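Local coordinates for acyl-CoA dehydrogenase domain protein Tcur3481 (Thermomonospora curvata, PDB 6WY9) that probably acts as an FAD-dependent acyl-CoA dehydrogenase, a flavoenzyme of the family that oxidises acyl-CoA thioesters, at residues B[134-145]-B[165-176]. Sequence-based numbering, arbitrary orientation.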
# COMPACT_ATOMS: atom_id res chain seq x y z
N PRO B 134 24.78 18.76 -10.10
CA PRO B 134 25.36 19.32 -8.87
C PRO B 134 25.44 20.84 -8.93
O PRO B 134 25.80 21.41 -9.97
CB PRO B 134 26.77 18.70 -8.81
CG PRO B 134 26.88 17.77 -9.98
CD PRO B 134 25.73 17.98 -10.91
N GLY B 135 25.14 21.49 -7.80
CA GLY B 135 25.40 22.92 -7.68
C GLY B 135 26.86 23.25 -7.43
O GLY B 135 27.32 24.35 -7.76
N CYS B 136 27.61 22.33 -6.85
CA CYS B 136 29.05 22.49 -6.75
C CYS B 136 29.63 22.81 -8.12
O CYS B 136 29.23 22.23 -9.13
CB CYS B 136 29.66 21.21 -6.16
SG CYS B 136 31.43 21.40 -5.63
N THR B 137 30.53 23.80 -8.15
CA THR B 137 31.07 24.34 -9.39
C THR B 137 32.49 23.83 -9.65
O THR B 137 33.26 23.62 -8.71
CB THR B 137 31.10 25.87 -9.34
OG1 THR B 137 29.78 26.33 -9.05
CG2 THR B 137 31.53 26.44 -10.66
N ALA B 138 32.83 23.66 -10.93
CA ALA B 138 34.18 23.29 -11.33
C ALA B 138 34.70 24.33 -12.31
O ALA B 138 34.05 24.59 -13.33
CB ALA B 138 34.19 21.88 -11.96
N VAL B 139 35.84 24.95 -12.00
CA VAL B 139 36.44 26.00 -12.82
C VAL B 139 37.74 25.46 -13.42
O VAL B 139 38.52 24.83 -12.70
CB VAL B 139 36.72 27.27 -11.99
CG1 VAL B 139 37.40 28.35 -12.82
CG2 VAL B 139 35.43 27.81 -11.41
N PRO B 140 37.98 25.67 -14.73
CA PRO B 140 39.26 25.24 -15.33
C PRO B 140 40.44 25.98 -14.74
O PRO B 140 40.36 27.18 -14.46
CB PRO B 140 39.09 25.60 -16.81
CG PRO B 140 37.63 25.66 -17.03
CD PRO B 140 37.04 26.17 -15.74
N ASP B 141 41.54 25.27 -14.56
CA ASP B 141 42.77 25.89 -14.07
C ASP B 141 43.94 25.12 -14.68
O ASP B 141 44.31 24.07 -14.16
CB ASP B 141 42.80 25.88 -12.54
CG ASP B 141 43.89 26.75 -11.97
OD1 ASP B 141 44.65 27.36 -12.76
OD2 ASP B 141 43.99 26.83 -10.73
N GLY B 142 44.49 25.65 -15.77
CA GLY B 142 45.45 24.87 -16.53
C GLY B 142 44.83 23.56 -16.97
O GLY B 142 43.66 23.51 -17.37
N ASP B 143 45.60 22.48 -16.87
CA ASP B 143 45.06 21.14 -17.13
C ASP B 143 44.33 20.55 -15.92
O ASP B 143 44.03 19.35 -15.91
CB ASP B 143 46.18 20.20 -17.59
CG ASP B 143 47.41 20.26 -16.69
OD1 ASP B 143 48.22 19.31 -16.74
OD2 ASP B 143 47.55 21.25 -15.94
N GLY B 144 44.02 21.37 -14.92
CA GLY B 144 43.26 20.91 -13.78
C GLY B 144 41.99 21.70 -13.57
O GLY B 144 41.51 22.41 -14.47
N TRP B 145 41.45 21.62 -12.36
CA TRP B 145 40.18 22.24 -12.03
C TRP B 145 40.25 22.75 -10.60
O TRP B 145 40.99 22.22 -9.77
CB TRP B 145 39.01 21.25 -12.18
CG TRP B 145 38.86 20.74 -13.56
CD1 TRP B 145 39.57 19.74 -14.14
CD2 TRP B 145 37.95 21.22 -14.55
NE1 TRP B 145 39.17 19.57 -15.44
CE2 TRP B 145 38.17 20.46 -15.71
CE3 TRP B 145 36.97 22.21 -14.56
CZ2 TRP B 145 37.45 20.67 -16.89
CZ3 TRP B 145 36.25 22.42 -15.72
CH2 TRP B 145 36.50 21.65 -16.87
N VAL B 165 34.16 13.72 -6.38
CA VAL B 165 33.23 14.82 -6.09
C VAL B 165 32.52 15.21 -7.38
O VAL B 165 33.20 15.54 -8.36
CB VAL B 165 33.98 16.05 -5.53
CG1 VAL B 165 33.03 17.27 -5.36
CG2 VAL B 165 34.74 15.70 -4.25
N SER B 166 31.18 15.21 -7.38
CA SER B 166 30.45 15.66 -8.55
C SER B 166 30.31 17.19 -8.52
O SER B 166 30.10 17.79 -7.46
CB SER B 166 29.07 14.95 -8.62
OG SER B 166 28.19 15.41 -7.61
N ALA B 167 30.49 17.82 -9.69
CA ALA B 167 30.44 19.27 -9.85
C ALA B 167 30.08 19.62 -11.29
O ALA B 167 30.27 18.82 -12.21
CB ALA B 167 31.79 19.92 -9.47
N THR B 168 29.56 20.82 -11.49
CA THR B 168 29.22 21.30 -12.83
C THR B 168 30.29 22.27 -13.32
O THR B 168 30.57 23.30 -12.67
CB THR B 168 27.82 21.93 -12.84
OG1 THR B 168 26.87 20.90 -12.51
CG2 THR B 168 27.46 22.58 -14.23
N GLY B 169 30.94 21.91 -14.44
CA GLY B 169 31.89 22.77 -15.09
C GLY B 169 31.27 23.54 -16.24
O GLY B 169 30.05 23.57 -16.39
N PRO B 170 32.10 24.20 -17.06
CA PRO B 170 31.56 24.91 -18.23
C PRO B 170 30.87 24.00 -19.23
O PRO B 170 30.00 24.48 -19.98
CB PRO B 170 32.81 25.57 -18.87
CG PRO B 170 33.85 25.54 -17.83
CD PRO B 170 33.54 24.43 -16.87
N ASP B 171 31.22 22.72 -19.31
CA ASP B 171 30.58 21.82 -20.25
C ASP B 171 29.59 20.88 -19.58
O ASP B 171 29.24 19.85 -20.16
CB ASP B 171 31.62 21.00 -21.01
CG ASP B 171 32.31 21.79 -22.08
OD1 ASP B 171 31.64 22.57 -22.78
OD2 ASP B 171 33.53 21.62 -22.22
N GLY B 172 29.15 21.19 -18.36
CA GLY B 172 28.11 20.42 -17.72
C GLY B 172 28.60 19.63 -16.52
O GLY B 172 29.75 19.74 -16.09
N PRO B 173 27.73 18.81 -15.94
CA PRO B 173 28.11 18.05 -14.74
C PRO B 173 29.27 17.10 -15.02
O PRO B 173 29.39 16.54 -16.11
CB PRO B 173 26.83 17.28 -14.39
CG PRO B 173 25.72 17.99 -15.16
CD PRO B 173 26.36 18.51 -16.39
N GLY B 174 30.14 16.90 -14.02
CA GLY B 174 31.22 15.94 -14.16
C GLY B 174 31.61 15.31 -12.84
O GLY B 174 31.03 15.57 -11.79
N LEU B 175 32.62 14.45 -12.89
CA LEU B 175 33.12 13.80 -11.69
C LEU B 175 34.63 14.04 -11.61
O LEU B 175 35.36 13.89 -12.61
CB LEU B 175 32.77 12.29 -11.71
CG LEU B 175 32.85 11.49 -10.40
CD1 LEU B 175 31.90 12.08 -9.36
CD2 LEU B 175 32.52 10.01 -10.63
N PHE B 176 35.09 14.46 -10.43
CA PHE B 176 36.46 14.94 -10.24
C PHE B 176 37.08 14.29 -9.02
O PHE B 176 36.44 14.19 -7.98
CB PHE B 176 36.50 16.46 -10.03
CG PHE B 176 35.83 17.24 -11.12
CD1 PHE B 176 34.44 17.34 -11.17
CD2 PHE B 176 36.60 17.88 -12.08
CE1 PHE B 176 33.83 18.09 -12.20
CE2 PHE B 176 36.02 18.60 -13.10
CZ PHE B 176 34.64 18.72 -13.16
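Thr168 sends its hydroxyl OG1 to the carbonyl oxygen of Pro134 at 2.8 Å, in the carbonyl plane and on a lone pair. With OG1 anti to its own carbonyl carbon (chi1 -64°), the hydroxyl lies beside the backbone N of Thr168, which bonds Cys136 O at 2.8 Å; one threonine thus holds two carbonyls of segment 134-145. These bonds join two beta hairpins in the beta domain of the acyl-CoA dehydrogenase fold, where strands 137-141 and 165-169 meet in a single bridge at Thr137 and Thr168. Ala138 N completes it with a bond to Thr168 O (2.9 Å). The strand directions differ by 57°, consistent with a single bridge, and beyond it side chains make most of the contact. Pro134 suits its buried place, since its ring nitrogen has no hydrogen to satisfy; it lays CG against Ser166 OG and CD on Pro173 CB. The small Ala138 lets Phe176 come close, Ala138 CB to Phe176 CZ 3.4 Å. Phe176 turns its edge to one face of Trp145, an edge-to-face (T-shaped) pair with planes at 67°, while Pro140 CA lies over the opposite indole face. A leucine in place of Trp145 would probably leave the Phe176 edge without its aromatic face and open a gap beside Pro170. Gly169 suits its turn, since a CB there would crowd Trp145 CZ3 and clash with Pro170 CD, which meets the indole edge at Trp145 CZ3, 3.6 Å away.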